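Local structure of amphoterin-induced protein 1 (Mus musculus, 2XOT) at residues B[22-27]-B[43-48]; B[31-36]-B[49-54]; B[74-79]-B[93-98]. The protein promotes growth and fasciculation of neurites as a dimeric cell-adhesion protein of neurons, and also interacts with a potassium channel. One frame throughout, in Å; residues are numbered along the deposited sequence.

Interaction 1 of 3, residues B[22-27]-B[43-48]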
loop_
_atom_site.group_PDB
_atom_site.type_symbol
_atom_site.label_atom_id
_atom_site.label_comp_id
_atom_site.label_asym_id
_atom_site.label_seq_id
_atom_site.Cartn_x
_atom_site.Cartn_y
_atom_site.Cartn_z
ATOM N N ILE B 22 -1.193 -12.883 -9.349
ATOM C CA ILE B 22 -0.064 -12.146 -9.924
ATOM C C ILE B 22 0.427 -12.729 -11.268
ATOM O O ILE B 22 0.774 -13.903 -11.342
ATOM C CB ILE B 22 1.121 -12.147 -8.949
ATOM C CG1 ILE B 22 0.758 -11.322 -7.700
ATOM C CG2 ILE B 22 2.404 -11.605 -9.632
ATOM C CD1 ILE B 22 1.880 -11.228 -6.702
ATOM N N LEU B 23 0.460 -11.906 -12.323
ATOM C CA LEU B 23 1.067 -12.331 -13.597
ATOM C C LEU B 23 2.399 -11.646 -13.693
ATOM O O LEU B 23 2.456 -10.437 -13.661
ATOM C CB LEU B 23 0.229 -11.927 -14.813
ATOM C CG LEU B 23 -1.170 -12.506 -15.069
ATOM C CD1 LEU B 23 -1.368 -12.729 -16.567
ATOM C CD2 LEU B 23 -1.509 -13.747 -14.245
ATOM N N SER B 24 3.467 -12.413 -13.782
ATOM C CA SER B 24 4.807 -11.853 -14.004
ATOM C C SER B 24 5.206 -12.195 -15.443
ATOM O O SER B 24 5.479 -13.353 -15.735
ATOM C CB SER B 24 5.797 -12.462 -12.992
ATOM O OG SER B 24 7.120 -11.929 -13.110
ATOM N N CYS B 25 5.210 -11.195 -16.332
ATOM C CA CYS B 25 5.515 -11.407 -17.749
ATOM C C CYS B 25 6.669 -10.485 -18.221
ATOM O O CYS B 25 6.660 -9.958 -19.344
ATOM C CB CYS B 25 4.259 -11.175 -18.594
ATOM S SG CYS B 25 2.689 -11.728 -17.884
ATOM N N SER B 26 7.668 -10.311 -17.354
ATOM C CA SER B 26 8.718 -9.335 -17.563
ATOM C C SER B 26 9.895 -9.949 -18.292
ATOM O O SER B 26 10.122 -11.160 -18.205
ATOM C CB SER B 26 9.196 -8.777 -16.217
ATOM O OG SER B 26 9.965 -9.726 -15.510
ATOM N N LYS B 27 10.643 -9.081 -18.968
ATOM C CA LYS B 27 11.906 -9.400 -19.638
ATOM C C LYS B 27 11.842 -10.557 -20.642
ATOM O O LYS B 27 12.734 -11.401 -20.699
ATOM C CB LYS B 27 13.032 -9.578 -18.613
ATOM C CG LYS B 27 14.399 -9.352 -19.201
ATOM C CD LYS B 27 15.461 -9.246 -18.143
ATOM C CE LYS B 27 16.783 -9.783 -18.640
ATOM N NZ LYS B 27 17.906 -9.469 -17.664
ATOM N N LEU B 43 -2.000 -7.938 -10.000
ATOM C CA LEU B 43 -0.770 -7.235 -10.417
ATOM C C LEU B 43 -0.334 -7.820 -11.739
ATOM O O LEU B 43 -0.323 -9.044 -11.910
ATOM C CB LEU B 43 0.346 -7.379 -9.377
ATOM C CG LEU B 43 1.699 -6.677 -9.579
ATOM C CD1 LEU B 43 2.209 -6.097 -8.258
ATOM C CD2 LEU B 43 2.749 -7.602 -10.116
ATOM N N LEU B 44 -0.042 -6.944 -12.690
ATOM C CA LEU B 44 0.451 -7.339 -13.993
ATOM C C LEU B 44 1.790 -6.666 -14.243
ATOM O O LEU B 44 1.880 -5.415 -14.320
ATOM C CB LEU B 44 -0.599 -6.955 -15.042
ATOM C CG LEU B 44 -0.265 -7.209 -16.510
ATOM C CD1 LEU B 44 0.147 -8.664 -16.707
ATOM C CD2 LEU B 44 -1.480 -6.808 -17.354
ATOM N N ASP B 45 2.838 -7.480 -14.356
ATOM C CA ASP B 45 4.200 -6.977 -14.585
ATOM C C ASP B 45 4.652 -7.267 -16.000
ATOM O O ASP B 45 4.973 -8.412 -16.289
ATOM C CB ASP B 45 5.189 -7.644 -13.615
ATOM C CG ASP B 45 6.597 -7.116 -13.759
ATOM O OD1 ASP B 45 6.858 -6.169 -14.534
ATOM O OD2 ASP B 45 7.472 -7.655 -13.064
ATOM N N LEU B 46 4.668 -6.226 -16.850
ATOM C CA LEU B 46 5.091 -6.320 -18.244
ATOM C C LEU B 46 6.321 -5.454 -18.448
ATOM O O LEU B 46 6.588 -4.972 -19.561
ATOM C CB LEU B 46 3.990 -5.844 -19.166
ATOM C CG LEU B 46 2.790 -6.785 -19.263
ATOM C CD1 LEU B 46 1.533 -6.015 -19.592
ATOM C CD2 LEU B 46 3.091 -7.891 -20.290
ATOM N N SER B 47 7.068 -5.241 -17.371
ATOM C CA SER B 47 8.243 -4.414 -17.435
ATOM C C SER B 47 9.356 -5.111 -18.219
ATOM O O SER B 47 9.319 -6.330 -18.400
ATOM C CB SER B 47 8.715 -4.033 -16.021
ATOM O OG SER B 47 9.089 -5.172 -15.285
ATOM N N HIS B 48 10.303 -4.309 -18.704
ATOM C CA HIS B 48 11.446 -4.746 -19.485
ATOM C C HIS B 48 11.013 -5.559 -20.713
ATOM O O HIS B 48 11.494 -6.669 -20.939
ATOM C CB HIS B 48 12.442 -5.533 -18.631
ATOM C CG HIS B 48 13.059 -4.747 -17.519
ATOM N ND1 HIS B 48 14.106 -3.873 -17.710
ATOM C CD2 HIS B 48 12.803 -4.739 -16.191
ATOM C CE1 HIS B 48 14.460 -3.350 -16.546
ATOM N NE2 HIS B 48 13.684 -3.861 -15.608
HETATM O O HOH W 1 7.753 -9.964 -11.333
#
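In the sheet on the concave side of the leucine-rich repeat solenoid, strand 22-24 of the N-terminal cap pairs in parallel with strand 43-45 of the first repeat, Ile-22, Leu-23 and Ser-24 lying beside Leu-43, Leu-44 and Asp-45. Leu-23 N donates to Leu-43 O (3.0 Å) and Leu-23 O accepts from Asp-45 N (3.1 Å). The ladder runs on past the strands, with Cys-25 N on Asp-45 O (2.8 Å) and Lys-27 N on Ser-47 O. Ile-22 and Leu-43 point the same way, side by side, CG2 to CD2 at 4.0 Å. On the other side of the sheet Leu-44 CD1 meets Leu-23 CB (3.8 Å) and Cys-25, which is disulfide-bonded to Cys-16. With CG anti to the backbone N (chi1 -177°), and thus beside its own carbonyl carbon, Asp-45 reaches on to Ser-47: OD1 takes Ser-47 OG on the syn lone pair (2.6 Å) and Ser-47 N (3.0 Å) from 31° out of the carboxylate plane, an Asx turn, while OD2 accepts from a water that also bonds Ser-24 OG. An alanine in place of Asp-45 would probably leave Ser-47 OG and N without their acceptor and break the water link to Ser-24. At the dimer interface Ser-26 OG bonds His-48 NE2 of the second subunit, and His-48 reciprocates. With three donors on its carboxylate, Asp-45 is likely to stay ionised.

Interaction 2 of 3, residues B[31-36]-B[49-54]. With NAG (2-acetamido-2-deoxy-beta-D-glucopyranose), chain D.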
loop_
_atom_site.group_PDB
_atom_site.type_symbol
_atom_site.label_atom_id
_atom_site.label_comp_id
_atom_site.label_asym_id
_atom_site.label_seq_id
_atom_site.Cartn_x
_atom_site.Cartn_y
_atom_site.Cartn_z
ATOM N N PRO B 31 6.673 -7.648 -27.930
ATOM C CA PRO B 31 6.299 -6.451 -28.651
ATOM C C PRO B 31 4.823 -6.089 -28.475
ATOM O O PRO B 31 4.424 -4.988 -28.815
ATOM C CB PRO B 31 6.606 -6.833 -30.093
ATOM C CG PRO B 31 6.255 -8.235 -30.168
ATOM C CD PRO B 31 6.562 -8.832 -28.800
ATOM N N ASN B 32 4.020 -7.008 -27.957
ATOM C CA ASN B 32 2.611 -6.744 -27.670
ATOM C C ASN B 32 2.261 -7.361 -26.338
ATOM O O ASN B 32 2.979 -8.234 -25.862
ATOM C CB ASN B 32 1.718 -7.383 -28.726
ATOM C CG ASN B 32 2.024 -6.886 -30.142
ATOM O OD1 ASN B 32 1.671 -5.758 -30.503
ATOM N ND2 ASN B 32 2.673 -7.733 -30.949
ATOM N N VAL B 33 1.141 -6.939 -25.754
ATOM C CA VAL B 33 0.686 -7.487 -24.472
ATOM C C VAL B 33 0.183 -8.918 -24.686
ATOM O O VAL B 33 -0.527 -9.169 -25.663
ATOM C CB VAL B 33 -0.484 -6.666 -23.879
ATOM C CG1 VAL B 33 -0.862 -7.201 -22.503
ATOM C CG2 VAL B 33 -0.151 -5.158 -23.795
ATOM N N PRO B 34 0.532 -9.864 -23.784
ATOM C CA PRO B 34 -0.057 -11.202 -23.837
ATOM C C PRO B 34 -1.575 -11.242 -24.017
ATOM O O PRO B 34 -2.314 -10.511 -23.336
ATOM C CB PRO B 34 0.326 -11.790 -22.481
ATOM C CG PRO B 34 1.659 -11.209 -22.220
ATOM C CD PRO B 34 1.528 -9.776 -22.701
ATOM N N GLN B 35 -2.033 -12.107 -24.926
ATOM C CA GLN B 35 -3.469 -12.303 -25.176
ATOM C C GLN B 35 -4.192 -12.979 -24.010
ATOM O O GLN B 35 -3.607 -13.775 -23.289
ATOM C CB GLN B 35 -3.656 -13.165 -26.430
ATOM C CG GLN B 35 -3.376 -12.439 -27.748
ATOM C CD GLN B 35 -3.837 -13.250 -28.971
ATOM O OE1 GLN B 35 -3.019 -13.893 -29.652
ATOM N NE2 GLN B 35 -5.153 -13.230 -29.243
ATOM N N SER B 36 -5.481 -12.682 -23.862
ATOM C CA SER B 36 -6.363 -13.380 -22.924
ATOM C C SER B 36 -5.852 -13.275 -21.490
ATOM O O SER B 36 -5.563 -14.281 -20.825
ATOM C CB SER B 36 -6.586 -14.854 -23.344
ATOM O OG SER B 36 -7.503 -14.937 -24.435
ATOM N N ASN B 49 10.102 -5.002 -21.501
ATOM C CA ASN B 49 9.675 -5.638 -22.753
ATOM C C ASN B 49 9.864 -4.639 -23.903
ATOM O O ASN B 49 10.634 -3.679 -23.777
ATOM C CB ASN B 49 8.215 -6.123 -22.632
ATOM C CG ASN B 49 8.095 -7.446 -21.933
ATOM O OD1 ASN B 49 7.387 -7.583 -20.926
ATOM N ND2 ASN B 49 8.780 -8.437 -22.459
ATOM N N ASN B 50 9.179 -4.875 -25.020
ATOM C CA ASN B 50 9.320 -4.033 -26.199
ATOM C C ASN B 50 8.053 -3.361 -26.613
ATOM O O ASN B 50 7.907 -3.015 -27.753
ATOM C CB ASN B 50 9.809 -4.879 -27.358
ATOM C CG ASN B 50 11.267 -5.128 -27.284
ATOM O OD1 ASN B 50 11.822 -5.378 -26.205
ATOM N ND2 ASN B 50 11.928 -5.019 -28.432
ATOM N N LEU B 51 7.136 -3.161 -25.687
ATOM C CA LEU B 51 5.868 -2.573 -26.039
ATOM C C LEU B 51 6.174 -1.165 -26.528
ATOM O O LEU B 51 7.074 -0.495 -25.972
ATOM C CB LEU B 51 4.935 -2.569 -24.837
ATOM C CG LEU B 51 4.639 -3.953 -24.248
ATOM C CD1 LEU B 51 3.850 -3.823 -22.907
ATOM C CD2 LEU B 51 3.853 -4.833 -25.250
ATOM N N SER B 52 5.493 -0.756 -27.606
ATOM C CA SER B 52 5.643 0.588 -28.177
ATOM C C SER B 52 4.358 1.402 -28.107
ATOM O O SER B 52 4.379 2.625 -28.177
ATOM C CB SER B 52 6.109 0.487 -29.629
ATOM O OG SER B 52 5.233 -0.330 -30.389
ATOM N N ARG B 53 3.235 0.717 -27.989
ATOM C CA ARG B 53 1.928 1.368 -27.986
ATOM C C ARG B 53 1.076 0.665 -26.957
ATOM O O ARG B 53 1.135 -0.557 -26.850
ATOM C CB ARG B 53 1.271 1.245 -29.372
ATOM C CG ARG B 53 2.067 1.902 -30.497
ATOM C CD ARG B 53 1.349 1.782 -31.844
ATOM N NE ARG B 53 0.184 2.673 -31.922
ATOM C CZ ARG B 53 0.256 3.981 -32.158
ATOM N NH1 ARG B 53 1.427 4.577 -32.342
ATOM N NH2 ARG B 53 -0.843 4.704 -32.212
ATOM N N LEU B 54 0.309 1.424 -26.181
ATOM C CA LEU B 54 -0.719 0.833 -25.327
ATOM C C LEU B 54 -2.026 1.218 -25.989
ATOM O O LEU B 54 -2.487 2.345 -25.842
ATOM C CB LEU B 54 -0.628 1.344 -23.875
ATOM C CG LEU B 54 -1.339 0.536 -22.787
ATOM C CD1 LEU B 54 -0.721 -0.846 -22.669
ATOM C CD2 LEU B 54 -1.259 1.253 -21.451
HETATM C C1 NAG D . 13.908 -5.825 -28.279
HETATM C C2 NAG D . 14.127 -6.431 -29.650
HETATM C C3 NAG D . 15.606 -6.276 -29.992
HETATM C C4 NAG D . 16.084 -4.838 -29.774
HETATM C C5 NAG D . 15.569 -4.202 -28.484
HETATM C C6 NAG D . 15.777 -2.693 -28.511
HETATM C C7 NAG D . 12.711 -8.324 -30.347
HETATM C C8 NAG D . 12.396 -9.776 -30.170
HETATM N N2 NAG D . 13.693 -7.822 -29.598
HETATM O O3 NAG D . 15.811 -6.637 -31.338
HETATM O O4 NAG D . 17.488 -4.819 -29.673
HETATM O O5 NAG D . 14.198 -4.446 -28.316
HETATM O O6 NAG D . 17.059 -2.381 -28.023
HETATM O O7 NAG D . 12.076 -7.667 -31.159
HETATM O O HOH W 2 3.300 -2.221 -28.756
HETATM O O HOH W 3 5.857 -2.998 -30.411
#
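The N-terminal cap of the leucine-rich repeat solenoid closes over the first repeat where Pro-31 to Val-33 of the loop 31-36 lie against Leu-51, with Leu-54 at the margin, two consensus apolar positions that follow the Asn-49 of that repeat. Leu-51 does most of the touching. Its CG stands anti to the carbonyl carbon (chi1 -59°), and the CD2 branch is set against the loop backbone at Pro-31 C and Val-33 N, though so close to Asn-32 C that its exact position is doubtful. Val-33 then turns its CG2 to the same methyl, 4.3 Å from Leu-51 CD2, and, more distantly, to CD1 of Leu-54, so that one valine branch meets both leucines. No direct hydrogen bond spans the two segments; two waters bridge them instead. One water sits between Pro-31 O (3.0 Å) and Ser-52 N (2.9 Å), giving a proton to the first and accepting from the second. A second water donates to Pro-31 O as well (2.9 Å) and lies 2.7 Å from Ser-52 OG. Both waters have more acceptors around them than protons to give, so not every bond within their reach can exist at once. On the side facing the second repeat, Leu-51 N is bonded by Asn-74 OD1 and Arg-53 makes a cation-pi contact with Phe-78. Pro-31 CA packs against CB of Asn-50, the residue that carries the N-linked glycan. The sugar is joined covalently from Asn-50 ND2 to C1 of the N-acetylglucosamine, a bond stretched in the model to 2.1 Å.

Interaction 3 of 3, residues B[74-79]-B[93-98]; sequences NHLNFI and LDLSSN. With NAG (2-acetamido-2-deoxy-beta-D-glucopyranose), chain D.
Leu-76 and Leu-95 cross at about a right angle, with CD1 of Leu-76 3.5 Å from CD2 of Leu-95. The extended second torsion of Leu-95 (chi2 169°) puts its CD1 toward Ile-79. That branch meets Ile-79 tip to tip, CD1 to CD1 at 4.0 Å, and the two methyls of Leu-95 are thus shared between two side chains of the preceding coil. Leu-76 has CG anti to its carbonyl carbon and beside its backbone N (chi1 -73°), which brings this atom 4.0 Å from Asn-98 CG. Asn-98 lies alongside Leu-76, pointing the same way, with its CG 3.7 Å from Leu-76 CB. Leu-95 and Asn-98 of the third leucine-rich repeat, like Asn-74 and Leu-76 of the second, fill consensus positions of the LxLxxNxL motif, in which leucines stack from coil to coil inside the solenoid and the asparagines form a ladder beside them. Asn-74 makes the ladder explicit: its ND2 bonds Leu-71 O of its own repeat and Leu-46 O of the first, where its OD1 also bonds Leu-51 N. Across the present contact Asn-74 N makes one weak hydrogen bond to Ser-97 O (3.4 Å, 125° at the hydrogen). Leu-95 itself sits within an Asx turn in which Asp-94 OD1 accepts from Ser-96 N and OG. On the outer side, His-75 turns the edge of its imidazole to the N-acetylglucosamine carried by Asn-50, with CE1 3.4 Å from the sugar O5, which lies in the plane of the ring.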
loop_
_atom_site.group_PDB
_atom_site.type_symbol
_atom_site.label_atom_id
_atom_site.label_comp_id
_atom_site.label_asym_id
_atom_site.label_seq_id
_atom_site.Cartn_x
_atom_site.Cartn_y
_atom_site.Cartn_z
ATOM N N ASN B 74 10.039 -0.191 -21.203
ATOM C CA ASN B 74 9.554 -0.594 -22.513
ATOM C C ASN B 74 9.937 0.536 -23.470
ATOM O O ASN B 74 10.779 1.368 -23.108
ATOM C CB ASN B 74 8.044 -0.835 -22.434
ATOM C CG ASN B 74 7.719 -2.223 -21.967
ATOM O OD1 ASN B 74 7.792 -3.158 -22.742
ATOM N ND2 ASN B 74 7.358 -2.372 -20.700
ATOM N N HIS B 75 9.356 0.560 -24.674
ATOM C CA HIS B 75 9.610 1.647 -25.619
ATOM C C HIS B 75 8.336 2.410 -25.910
ATOM O O HIS B 75 8.127 2.837 -27.039
ATOM C CB HIS B 75 10.151 1.123 -26.952
ATOM C CG HIS B 75 11.216 0.093 -26.821
ATOM N ND1 HIS B 75 11.308 -0.983 -27.678
ATOM C CD2 HIS B 75 12.243 -0.030 -25.949
ATOM C CE1 HIS B 75 12.336 -1.733 -27.327
ATOM N NE2 HIS B 75 12.928 -1.170 -26.289
ATOM N N LEU B 76 7.485 2.584 -24.900
ATOM C CA LEU B 76 6.167 3.158 -25.098
ATOM C C LEU B 76 6.288 4.598 -25.578
ATOM O O LEU B 76 6.866 5.422 -24.896
ATOM C CB LEU B 76 5.332 3.084 -23.802
ATOM C CG LEU B 76 4.785 1.725 -23.348
ATOM C CD1 LEU B 76 4.055 1.808 -22.003
ATOM C CD2 LEU B 76 3.840 1.130 -24.382
ATOM N N ASN B 77 5.769 4.885 -26.773
ATOM C CA ASN B 77 5.646 6.271 -27.241
ATOM C C ASN B 77 4.201 6.704 -27.513
ATOM O O ASN B 77 3.959 7.814 -27.970
ATOM C CB ASN B 77 6.522 6.491 -28.456
ATOM C CG ASN B 77 6.190 5.566 -29.578
ATOM O OD1 ASN B 77 5.040 5.205 -29.776
ATOM N ND2 ASN B 77 7.198 5.162 -30.314
ATOM N N PHE B 78 3.235 5.843 -27.207
ATOM C CA PHE B 78 1.844 6.151 -27.478
ATOM C C PHE B 78 0.915 5.449 -26.497
ATOM O O PHE B 78 1.083 4.271 -26.248
ATOM C CB PHE B 78 1.479 5.754 -28.910
ATOM C CG PHE B 78 0.005 5.708 -29.141
ATOM C CD1 PHE B 78 -0.691 6.867 -29.450
ATOM C CD2 PHE B 78 -0.701 4.528 -28.978
ATOM C CE1 PHE B 78 -2.063 6.849 -29.625
ATOM C CE2 PHE B 78 -2.079 4.504 -29.147
ATOM C CZ PHE B 78 -2.754 5.669 -29.479
ATOM N N ILE B 79 -0.055 6.180 -25.937
ATOM C CA ILE B 79 -1.069 5.606 -25.045
ATOM C C ILE B 79 -2.411 6.073 -25.523
ATOM O O ILE B 79 -2.627 7.275 -25.682
ATOM C CB ILE B 79 -0.896 6.083 -23.574
ATOM C CG1 ILE B 79 0.477 5.681 -23.031
ATOM C CG2 ILE B 79 -1.990 5.503 -22.672
ATOM C CD1 ILE B 79 0.903 6.481 -21.857
ATOM N N LEU B 93 0.509 2.744 -11.058
ATOM C CA LEU B 93 0.830 2.646 -12.497
ATOM C C LEU B 93 2.268 3.091 -12.725
ATOM O O LEU B 93 2.597 4.239 -12.482
ATOM C CB LEU B 93 -0.138 3.501 -13.343
ATOM C CG LEU B 93 0.103 3.612 -14.868
ATOM C CD1 LEU B 93 0.078 2.243 -15.579
ATOM C CD2 LEU B 93 -0.951 4.544 -15.514
ATOM N N ASP B 94 3.116 2.191 -13.211
ATOM C CA ASP B 94 4.523 2.520 -13.526
ATOM C C ASP B 94 4.748 2.606 -15.053
ATOM O O ASP B 94 4.707 1.583 -15.759
ATOM C CB ASP B 94 5.430 1.466 -12.904
ATOM C CG ASP B 94 6.893 1.844 -12.943
ATOM O OD1 ASP B 94 7.247 2.875 -13.564
ATOM O OD2 ASP B 94 7.707 1.082 -12.349
ATOM N N LEU B 95 4.981 3.833 -15.528
ATOM C CA LEU B 95 5.270 4.149 -16.937
ATOM C C LEU B 95 6.656 4.760 -17.071
ATOM O O LEU B 95 6.966 5.403 -18.072
ATOM C CB LEU B 95 4.202 5.107 -17.471
ATOM C CG LEU B 95 2.872 4.413 -17.856
ATOM C CD1 LEU B 95 1.742 5.447 -18.125
ATOM C CD2 LEU B 95 3.033 3.490 -19.079
ATOM N N SER B 96 7.492 4.544 -16.053
ATOM C CA SER B 96 8.839 5.078 -16.015
ATOM C C SER B 96 9.718 4.352 -17.019
ATOM O O SER B 96 9.439 3.223 -17.370
ATOM C CB SER B 96 9.449 4.931 -14.612
ATOM O OG SER B 96 9.601 3.560 -14.240
ATOM N N SER B 97 10.783 5.015 -17.452
ATOM C CA SER B 97 11.790 4.439 -18.364
ATOM C C SER B 97 11.144 3.938 -19.659
ATOM O O SER B 97 11.261 2.772 -20.030
ATOM C CB SER B 97 12.621 3.364 -17.683
ATOM O OG SER B 97 13.351 3.908 -16.590
ATOM N N ASN B 98 10.442 4.857 -20.306
ATOM C CA ASN B 98 9.750 4.611 -21.594
ATOM C C ASN B 98 10.089 5.758 -22.560
ATOM O O ASN B 98 11.003 6.529 -22.293
ATOM C CB ASN B 98 8.239 4.482 -21.365
ATOM C CG ASN B 98 7.814 3.058 -21.067
ATOM O OD1 ASN B 98 7.344 2.741 -19.967
ATOM N ND2 ASN B 98 7.970 2.188 -22.051
HETATM C C1 NAG D . 13.908 -5.825 -28.279
HETATM C C2 NAG D . 14.127 -6.431 -29.650
HETATM C C3 NAG D . 15.606 -6.276 -29.992
HETATM C C4 NAG D . 16.084 -4.838 -29.774
HETATM C C5 NAG D . 15.569 -4.202 -28.484
HETATM C C6 NAG D . 15.777 -2.693 -28.511
HETATM C C7 NAG D . 12.711 -8.324 -30.347
HETATM C C8 NAG D . 12.396 -9.776 -30.170
HETATM N N2 NAG D . 13.693 -7.822 -29.598
HETATM O O3 NAG D . 15.811 -6.637 -31.338
HETATM O O4 NAG D . 17.488 -4.819 -29.673
HETATM O O5 NAG D . 14.198 -4.446 -28.316
HETATM O O6 NAG D . 17.059 -2.381 -28.023
HETATM O O7 NAG D . 12.076 -7.667 -31.159
#

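In the fold
From the N terminus, strand 22-24 of the cap is followed by the loop 31-36, and then by the first repeat. Interaction 1 closes the 15-residue connection between 22-27 and 43-48, and interaction 2 joins 31-36 to 49-54, so the two cross along the chain and bind cap to repeat at both the sheet and the turn beyond it. They also touch directly, where Leu-46 meets Pro-34. Interaction 3 opens only afterwards, in series, and joins the second repeat to the third. Its ties to the others run through 74-79: Leu-51 O bonds His-75 N, and the short strands 53-54 and 78-79 pair side by side, carrying the stacking of the coils onward from interaction 2.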